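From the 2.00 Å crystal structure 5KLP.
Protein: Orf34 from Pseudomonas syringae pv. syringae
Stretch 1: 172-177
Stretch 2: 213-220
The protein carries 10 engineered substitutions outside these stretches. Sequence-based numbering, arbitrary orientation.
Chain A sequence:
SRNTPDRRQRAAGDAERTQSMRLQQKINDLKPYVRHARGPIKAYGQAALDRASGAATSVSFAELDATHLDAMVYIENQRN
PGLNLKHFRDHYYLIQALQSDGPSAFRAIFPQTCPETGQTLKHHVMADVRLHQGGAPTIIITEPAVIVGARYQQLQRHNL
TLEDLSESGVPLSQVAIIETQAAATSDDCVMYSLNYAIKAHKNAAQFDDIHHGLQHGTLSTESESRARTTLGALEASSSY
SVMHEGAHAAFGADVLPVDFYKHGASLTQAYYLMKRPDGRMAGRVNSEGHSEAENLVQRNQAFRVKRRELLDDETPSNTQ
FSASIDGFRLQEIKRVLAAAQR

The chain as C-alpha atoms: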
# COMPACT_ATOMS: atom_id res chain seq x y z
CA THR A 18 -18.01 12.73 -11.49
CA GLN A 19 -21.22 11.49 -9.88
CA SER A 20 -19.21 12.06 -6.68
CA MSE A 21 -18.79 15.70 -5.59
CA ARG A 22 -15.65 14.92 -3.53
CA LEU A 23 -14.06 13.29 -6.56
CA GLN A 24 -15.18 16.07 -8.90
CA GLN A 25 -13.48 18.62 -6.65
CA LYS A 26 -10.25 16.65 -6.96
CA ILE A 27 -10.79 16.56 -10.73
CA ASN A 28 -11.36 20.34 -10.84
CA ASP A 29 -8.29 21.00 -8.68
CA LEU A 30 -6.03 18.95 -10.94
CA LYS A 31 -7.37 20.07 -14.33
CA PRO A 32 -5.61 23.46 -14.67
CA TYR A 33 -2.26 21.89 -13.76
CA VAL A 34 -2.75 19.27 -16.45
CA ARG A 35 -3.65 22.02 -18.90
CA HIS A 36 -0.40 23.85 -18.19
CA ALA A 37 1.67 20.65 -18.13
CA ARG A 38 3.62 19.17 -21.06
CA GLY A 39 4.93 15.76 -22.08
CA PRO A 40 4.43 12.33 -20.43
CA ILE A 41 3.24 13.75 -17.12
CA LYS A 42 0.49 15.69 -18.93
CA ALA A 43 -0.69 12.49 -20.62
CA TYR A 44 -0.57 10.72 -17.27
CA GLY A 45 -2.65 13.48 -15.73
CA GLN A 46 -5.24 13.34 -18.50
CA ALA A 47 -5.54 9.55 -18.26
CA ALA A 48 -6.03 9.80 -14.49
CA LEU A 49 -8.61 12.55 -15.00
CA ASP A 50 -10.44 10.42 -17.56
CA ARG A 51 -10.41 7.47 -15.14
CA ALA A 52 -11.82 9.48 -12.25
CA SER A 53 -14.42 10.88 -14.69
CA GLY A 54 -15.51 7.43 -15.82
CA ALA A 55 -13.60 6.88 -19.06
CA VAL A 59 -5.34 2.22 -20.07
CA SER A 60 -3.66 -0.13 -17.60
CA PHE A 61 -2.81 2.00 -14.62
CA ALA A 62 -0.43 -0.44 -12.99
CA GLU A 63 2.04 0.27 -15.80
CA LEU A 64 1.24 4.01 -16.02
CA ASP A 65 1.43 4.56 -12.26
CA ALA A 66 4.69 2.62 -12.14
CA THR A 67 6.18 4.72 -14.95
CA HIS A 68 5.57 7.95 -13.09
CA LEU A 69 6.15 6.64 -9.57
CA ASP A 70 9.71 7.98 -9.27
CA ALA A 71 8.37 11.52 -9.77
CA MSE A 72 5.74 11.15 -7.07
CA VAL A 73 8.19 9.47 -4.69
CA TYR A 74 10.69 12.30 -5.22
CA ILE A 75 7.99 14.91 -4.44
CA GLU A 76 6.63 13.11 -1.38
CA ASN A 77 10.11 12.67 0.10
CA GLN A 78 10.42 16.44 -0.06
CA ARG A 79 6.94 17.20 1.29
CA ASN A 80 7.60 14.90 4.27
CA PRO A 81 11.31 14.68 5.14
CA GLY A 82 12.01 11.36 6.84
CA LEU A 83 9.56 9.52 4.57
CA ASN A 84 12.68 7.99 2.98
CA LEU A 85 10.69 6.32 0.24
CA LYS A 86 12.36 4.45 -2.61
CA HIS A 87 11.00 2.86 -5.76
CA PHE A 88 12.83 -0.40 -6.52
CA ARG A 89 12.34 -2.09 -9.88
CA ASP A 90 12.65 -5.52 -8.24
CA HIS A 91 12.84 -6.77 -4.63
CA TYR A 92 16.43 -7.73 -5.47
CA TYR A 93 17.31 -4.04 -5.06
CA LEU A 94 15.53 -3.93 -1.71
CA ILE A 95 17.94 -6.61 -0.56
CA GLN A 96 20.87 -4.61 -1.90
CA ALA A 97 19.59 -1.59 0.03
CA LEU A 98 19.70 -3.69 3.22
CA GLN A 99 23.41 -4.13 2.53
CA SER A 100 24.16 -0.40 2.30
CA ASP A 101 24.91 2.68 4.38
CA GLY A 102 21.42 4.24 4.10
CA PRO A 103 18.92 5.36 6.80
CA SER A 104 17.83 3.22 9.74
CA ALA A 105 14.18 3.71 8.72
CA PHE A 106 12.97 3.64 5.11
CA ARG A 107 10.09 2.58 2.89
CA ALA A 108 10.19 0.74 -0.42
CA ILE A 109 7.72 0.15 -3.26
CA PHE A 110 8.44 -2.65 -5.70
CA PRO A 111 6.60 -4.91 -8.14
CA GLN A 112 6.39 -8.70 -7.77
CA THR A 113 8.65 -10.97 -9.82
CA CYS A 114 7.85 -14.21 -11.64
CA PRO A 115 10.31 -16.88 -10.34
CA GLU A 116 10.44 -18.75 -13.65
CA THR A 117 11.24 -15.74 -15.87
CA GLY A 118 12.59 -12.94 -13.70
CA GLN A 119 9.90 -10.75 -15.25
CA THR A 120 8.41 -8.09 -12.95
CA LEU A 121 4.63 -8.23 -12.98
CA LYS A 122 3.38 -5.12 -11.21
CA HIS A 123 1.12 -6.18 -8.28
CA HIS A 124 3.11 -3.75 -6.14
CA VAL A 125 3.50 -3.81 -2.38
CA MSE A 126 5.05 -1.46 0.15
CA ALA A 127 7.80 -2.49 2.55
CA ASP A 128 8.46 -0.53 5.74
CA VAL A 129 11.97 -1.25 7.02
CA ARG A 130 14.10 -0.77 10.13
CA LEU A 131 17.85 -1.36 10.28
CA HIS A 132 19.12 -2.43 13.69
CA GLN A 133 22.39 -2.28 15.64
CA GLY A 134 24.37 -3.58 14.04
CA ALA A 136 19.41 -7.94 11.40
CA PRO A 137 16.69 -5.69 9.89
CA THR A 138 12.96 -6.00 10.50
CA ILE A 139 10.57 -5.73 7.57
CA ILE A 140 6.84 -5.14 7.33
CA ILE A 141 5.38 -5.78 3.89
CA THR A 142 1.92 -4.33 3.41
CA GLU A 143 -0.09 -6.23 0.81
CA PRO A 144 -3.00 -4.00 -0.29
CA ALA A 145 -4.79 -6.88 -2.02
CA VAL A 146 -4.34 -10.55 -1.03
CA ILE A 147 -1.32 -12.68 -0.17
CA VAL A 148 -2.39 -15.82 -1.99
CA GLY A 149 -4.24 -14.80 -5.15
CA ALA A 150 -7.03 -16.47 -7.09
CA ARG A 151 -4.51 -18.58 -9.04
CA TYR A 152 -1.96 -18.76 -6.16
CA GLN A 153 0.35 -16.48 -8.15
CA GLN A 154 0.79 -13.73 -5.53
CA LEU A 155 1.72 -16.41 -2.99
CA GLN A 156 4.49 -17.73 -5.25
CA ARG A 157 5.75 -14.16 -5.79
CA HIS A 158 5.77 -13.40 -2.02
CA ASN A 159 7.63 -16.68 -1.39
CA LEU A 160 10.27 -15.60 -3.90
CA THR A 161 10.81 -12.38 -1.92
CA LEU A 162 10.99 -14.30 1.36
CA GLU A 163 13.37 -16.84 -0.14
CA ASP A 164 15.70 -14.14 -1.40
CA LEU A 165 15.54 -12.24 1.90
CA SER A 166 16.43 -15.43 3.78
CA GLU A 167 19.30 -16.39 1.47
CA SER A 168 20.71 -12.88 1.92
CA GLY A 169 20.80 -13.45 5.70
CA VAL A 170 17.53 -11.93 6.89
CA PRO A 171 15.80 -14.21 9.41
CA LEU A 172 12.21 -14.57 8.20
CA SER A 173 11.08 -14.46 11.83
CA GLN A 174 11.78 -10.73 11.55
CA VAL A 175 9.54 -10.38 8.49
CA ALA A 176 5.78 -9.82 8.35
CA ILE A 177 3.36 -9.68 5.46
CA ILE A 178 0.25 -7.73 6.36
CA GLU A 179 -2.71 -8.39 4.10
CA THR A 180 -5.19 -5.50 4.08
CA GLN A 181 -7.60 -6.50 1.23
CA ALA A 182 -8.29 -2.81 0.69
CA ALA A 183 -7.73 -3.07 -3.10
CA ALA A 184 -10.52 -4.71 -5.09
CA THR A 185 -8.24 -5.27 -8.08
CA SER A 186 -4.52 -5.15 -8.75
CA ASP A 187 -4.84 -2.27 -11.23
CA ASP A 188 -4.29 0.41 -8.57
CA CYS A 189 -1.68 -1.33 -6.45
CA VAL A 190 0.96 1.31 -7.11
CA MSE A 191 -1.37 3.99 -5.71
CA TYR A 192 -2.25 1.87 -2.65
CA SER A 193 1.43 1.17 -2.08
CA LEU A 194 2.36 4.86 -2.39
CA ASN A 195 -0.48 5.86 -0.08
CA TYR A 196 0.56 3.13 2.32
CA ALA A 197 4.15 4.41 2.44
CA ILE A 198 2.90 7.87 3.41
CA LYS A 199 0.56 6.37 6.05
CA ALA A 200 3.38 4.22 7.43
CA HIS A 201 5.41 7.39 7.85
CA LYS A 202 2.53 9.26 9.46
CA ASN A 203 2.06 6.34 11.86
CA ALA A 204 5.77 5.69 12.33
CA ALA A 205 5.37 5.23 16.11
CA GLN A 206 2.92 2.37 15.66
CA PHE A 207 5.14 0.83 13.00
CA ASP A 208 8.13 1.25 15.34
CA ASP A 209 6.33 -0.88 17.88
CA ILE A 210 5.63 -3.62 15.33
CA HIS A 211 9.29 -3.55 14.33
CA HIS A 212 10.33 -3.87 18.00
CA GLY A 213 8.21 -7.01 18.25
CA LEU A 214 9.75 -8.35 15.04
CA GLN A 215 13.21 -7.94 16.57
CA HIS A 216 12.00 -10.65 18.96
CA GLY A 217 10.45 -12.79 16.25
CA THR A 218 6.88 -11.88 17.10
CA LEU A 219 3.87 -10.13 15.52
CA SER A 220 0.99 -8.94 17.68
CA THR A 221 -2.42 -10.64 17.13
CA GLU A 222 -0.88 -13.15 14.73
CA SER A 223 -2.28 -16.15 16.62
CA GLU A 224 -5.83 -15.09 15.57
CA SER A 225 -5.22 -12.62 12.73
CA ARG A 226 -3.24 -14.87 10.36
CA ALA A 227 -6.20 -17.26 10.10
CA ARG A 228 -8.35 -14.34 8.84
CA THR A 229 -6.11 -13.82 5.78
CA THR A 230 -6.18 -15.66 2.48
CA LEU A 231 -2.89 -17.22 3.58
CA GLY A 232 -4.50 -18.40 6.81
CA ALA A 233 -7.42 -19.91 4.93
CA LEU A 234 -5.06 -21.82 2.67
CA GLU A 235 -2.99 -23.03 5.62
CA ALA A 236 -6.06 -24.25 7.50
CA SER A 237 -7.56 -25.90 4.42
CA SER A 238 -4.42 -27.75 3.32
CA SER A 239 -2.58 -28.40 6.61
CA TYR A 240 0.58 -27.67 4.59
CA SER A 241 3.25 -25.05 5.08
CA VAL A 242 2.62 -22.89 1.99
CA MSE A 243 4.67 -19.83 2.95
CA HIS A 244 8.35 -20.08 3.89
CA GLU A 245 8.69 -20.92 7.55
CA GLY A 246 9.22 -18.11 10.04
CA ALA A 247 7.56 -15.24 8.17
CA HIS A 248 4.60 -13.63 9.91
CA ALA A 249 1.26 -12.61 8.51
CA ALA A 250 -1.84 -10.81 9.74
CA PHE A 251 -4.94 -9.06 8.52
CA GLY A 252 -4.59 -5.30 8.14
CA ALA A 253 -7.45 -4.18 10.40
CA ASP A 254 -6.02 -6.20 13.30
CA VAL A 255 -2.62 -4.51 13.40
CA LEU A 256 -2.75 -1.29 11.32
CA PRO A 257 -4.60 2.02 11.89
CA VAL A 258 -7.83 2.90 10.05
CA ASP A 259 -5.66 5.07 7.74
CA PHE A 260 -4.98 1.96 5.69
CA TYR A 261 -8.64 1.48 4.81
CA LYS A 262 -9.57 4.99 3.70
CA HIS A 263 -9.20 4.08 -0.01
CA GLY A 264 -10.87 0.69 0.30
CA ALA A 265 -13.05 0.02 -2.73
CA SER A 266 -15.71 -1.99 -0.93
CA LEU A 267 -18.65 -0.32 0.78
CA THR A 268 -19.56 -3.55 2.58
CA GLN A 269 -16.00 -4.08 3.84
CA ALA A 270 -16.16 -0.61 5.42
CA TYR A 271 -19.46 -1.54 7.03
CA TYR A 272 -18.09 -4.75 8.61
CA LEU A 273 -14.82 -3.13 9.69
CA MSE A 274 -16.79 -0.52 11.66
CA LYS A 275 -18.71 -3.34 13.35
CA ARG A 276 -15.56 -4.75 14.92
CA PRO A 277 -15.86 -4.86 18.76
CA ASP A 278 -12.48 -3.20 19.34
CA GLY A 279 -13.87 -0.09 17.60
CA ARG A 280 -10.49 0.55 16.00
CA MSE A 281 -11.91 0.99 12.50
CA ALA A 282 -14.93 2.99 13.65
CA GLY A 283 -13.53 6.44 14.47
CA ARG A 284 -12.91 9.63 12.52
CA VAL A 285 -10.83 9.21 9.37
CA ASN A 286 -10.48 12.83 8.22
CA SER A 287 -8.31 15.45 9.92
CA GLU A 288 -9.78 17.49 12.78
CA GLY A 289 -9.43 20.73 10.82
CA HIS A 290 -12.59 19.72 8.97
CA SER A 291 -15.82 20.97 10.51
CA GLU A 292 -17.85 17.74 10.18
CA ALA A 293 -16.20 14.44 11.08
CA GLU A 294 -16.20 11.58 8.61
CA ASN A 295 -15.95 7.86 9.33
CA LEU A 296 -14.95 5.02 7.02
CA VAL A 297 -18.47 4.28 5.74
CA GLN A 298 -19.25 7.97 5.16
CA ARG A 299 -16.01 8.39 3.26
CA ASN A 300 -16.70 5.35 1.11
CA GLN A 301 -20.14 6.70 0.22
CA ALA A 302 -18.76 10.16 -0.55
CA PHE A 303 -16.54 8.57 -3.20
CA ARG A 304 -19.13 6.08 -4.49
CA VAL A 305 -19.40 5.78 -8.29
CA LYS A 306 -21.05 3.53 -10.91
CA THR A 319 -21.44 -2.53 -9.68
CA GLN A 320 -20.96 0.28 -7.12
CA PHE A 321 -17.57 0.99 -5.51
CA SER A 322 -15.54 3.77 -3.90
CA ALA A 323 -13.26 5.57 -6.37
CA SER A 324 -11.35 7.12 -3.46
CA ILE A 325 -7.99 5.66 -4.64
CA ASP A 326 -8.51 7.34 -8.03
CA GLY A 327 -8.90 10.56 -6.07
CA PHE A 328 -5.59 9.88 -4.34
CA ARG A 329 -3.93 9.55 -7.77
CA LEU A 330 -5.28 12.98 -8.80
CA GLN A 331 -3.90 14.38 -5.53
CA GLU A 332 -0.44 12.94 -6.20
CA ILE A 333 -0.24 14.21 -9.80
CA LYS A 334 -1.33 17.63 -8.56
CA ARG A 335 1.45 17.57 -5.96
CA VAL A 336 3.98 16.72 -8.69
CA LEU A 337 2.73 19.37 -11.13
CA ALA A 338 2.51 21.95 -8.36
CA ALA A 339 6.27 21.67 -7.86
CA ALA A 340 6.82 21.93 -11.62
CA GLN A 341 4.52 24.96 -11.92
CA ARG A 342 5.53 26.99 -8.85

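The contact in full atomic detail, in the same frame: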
# COMPACT_ATOMS: atom_id res chain seq x y z
N LEU A 172 13.59 -14.83 8.59
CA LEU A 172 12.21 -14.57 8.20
C LEU A 172 11.33 -14.35 9.43
O LEU A 172 10.20 -13.88 9.32
CB LEU A 172 11.64 -15.71 7.35
CG LEU A 172 12.27 -15.91 5.97
CD1 LEU A 172 11.38 -16.80 5.10
CD2 LEU A 172 12.57 -14.58 5.28
N SER A 173 11.84 -14.71 10.61
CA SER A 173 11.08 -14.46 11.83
C SER A 173 11.03 -12.97 12.14
O SER A 173 10.32 -12.53 13.04
CB SER A 173 11.69 -15.23 13.01
OG SER A 173 13.00 -14.77 13.27
N GLN A 174 11.80 -12.18 11.39
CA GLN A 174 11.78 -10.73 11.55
C GLN A 174 11.03 -10.08 10.39
O GLN A 174 11.10 -8.86 10.20
CB GLN A 174 13.21 -10.19 11.68
CG GLN A 174 13.96 -10.85 12.84
CD GLN A 174 15.27 -10.16 13.22
OE1 GLN A 174 15.65 -9.15 12.63
NE2 GLN A 174 15.95 -10.71 14.20
N VAL A 175 10.30 -10.89 9.63
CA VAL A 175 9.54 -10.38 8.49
C VAL A 175 8.05 -10.67 8.65
O VAL A 175 7.67 -11.78 9.04
CB VAL A 175 10.05 -11.01 7.17
CG1 VAL A 175 9.30 -10.44 5.96
CG2 VAL A 175 11.54 -10.75 7.02
N ALA A 176 7.22 -9.67 8.33
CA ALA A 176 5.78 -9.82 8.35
C ALA A 176 5.14 -9.37 7.04
O ALA A 176 5.53 -8.35 6.45
CB ALA A 176 5.17 -9.03 9.52
N ILE A 177 4.15 -10.12 6.59
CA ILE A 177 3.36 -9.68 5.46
C ILE A 177 1.96 -9.40 5.97
O ILE A 177 1.27 -10.30 6.47
CB ILE A 177 3.31 -10.72 4.33
CG1 ILE A 177 4.73 -11.02 3.85
CG2 ILE A 177 2.47 -10.19 3.19
CD1 ILE A 177 4.81 -12.09 2.77
N GLY A 213 8.66 -5.64 18.06
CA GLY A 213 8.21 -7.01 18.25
C GLY A 213 8.95 -7.95 17.32
O GLY A 213 9.41 -9.02 17.73
N LEU A 214 9.09 -7.54 16.06
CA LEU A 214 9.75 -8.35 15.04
C LEU A 214 11.22 -8.60 15.36
O LEU A 214 11.77 -9.62 14.97
CB LEU A 214 9.60 -7.68 13.66
CG LEU A 214 8.19 -7.74 13.06
CD1 LEU A 214 8.11 -6.94 11.77
CD2 LEU A 214 7.77 -9.19 12.78
N GLN A 215 11.86 -7.68 16.08
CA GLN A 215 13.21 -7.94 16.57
C GLN A 215 13.23 -9.17 17.48
O GLN A 215 14.26 -9.81 17.65
CB GLN A 215 13.77 -6.74 17.33
CG GLN A 215 14.33 -5.65 16.43
CD GLN A 215 15.05 -4.56 17.21
OE1 GLN A 215 14.42 -3.72 17.85
NE2 GLN A 215 16.37 -4.57 17.14
N HIS A 216 12.09 -9.47 18.09
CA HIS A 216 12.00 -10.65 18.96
C HIS A 216 11.22 -11.77 18.31
O HIS A 216 10.75 -12.66 18.98
CB HIS A 216 11.36 -10.28 20.30
CG HIS A 216 12.20 -9.36 21.13
ND1 HIS A 216 12.08 -7.98 21.07
CD2 HIS A 216 13.16 -9.62 22.05
CE1 HIS A 216 12.95 -7.44 21.91
NE2 HIS A 216 13.61 -8.41 22.51
N GLY A 217 11.07 -11.71 16.99
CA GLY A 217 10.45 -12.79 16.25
C GLY A 217 8.96 -12.91 16.49
O GLY A 217 8.41 -14.00 16.37
N THR A 218 8.30 -11.81 16.82
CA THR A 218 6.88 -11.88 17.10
C THR A 218 6.07 -10.76 16.44
O THR A 218 6.57 -9.65 16.24
CB THR A 218 6.62 -11.89 18.63
OG1 THR A 218 5.23 -12.13 18.89
CG2 THR A 218 7.03 -10.56 19.26
N LEU A 219 4.83 -11.08 16.10
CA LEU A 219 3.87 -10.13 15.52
C LEU A 219 2.57 -10.15 16.32
O LEU A 219 1.93 -11.20 16.47
CB LEU A 219 3.59 -10.46 14.06
CG LEU A 219 2.52 -9.59 13.38
CD1 LEU A 219 2.96 -8.13 13.27
CD2 LEU A 219 2.11 -10.15 12.01
N SER A 220 2.17 -9.00 16.84
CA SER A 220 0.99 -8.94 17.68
C SER A 220 -0.26 -9.40 16.90
O SER A 220 -0.37 -9.15 15.69
CB SER A 220 0.79 -7.53 18.25
OG SER A 220 -0.44 -7.42 18.93

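No hydrogen bond crosses between these two stretches. They are held by apolar packing and by close CA-H...O contacts, with 311 Å² buried in all.

The apolar part centres on Ala 176. Its CA-to-CB bond points toward the second stretch, and Ala 176 CB lies 4.1 Å from Leu 219 CD2. All three residues, Ala 176, Leu 214 and Leu 219, are buried. The methyl of Ala 176 meets both leucines at van der Waals distance. The CA-to-CB bond of Leu 214 points sideways to the first stretch; its m,t rotamer brings both methyls near Ala 176 CB, at 4.3 Å for Leu 214 CD1 and 4.2 Å for Leu 214 CD2. Leu 219 points toward the strand and reaches it with a t,p rotamer. Val 175 and Ile 177 flank Ala 176 and point away, as the alternation of a strand requires.

The other contacts involve the backbone from Leu 214 to Gly 217. Gly 217 CA approaches Ser 173 O at 3.2 Å, with a nearly straight angle at the hydrogen (162°). Gly 217 has positive phi (71°), which favours glycine. Leu 214 O accepts the backbone bond from Gly 217 N (3.0 Å) and also faces Gln 174 CA at 3.6 Å. Chi1 at m places Gln 174 CG 3.3 Å from Leu 214 O; chi2 is t.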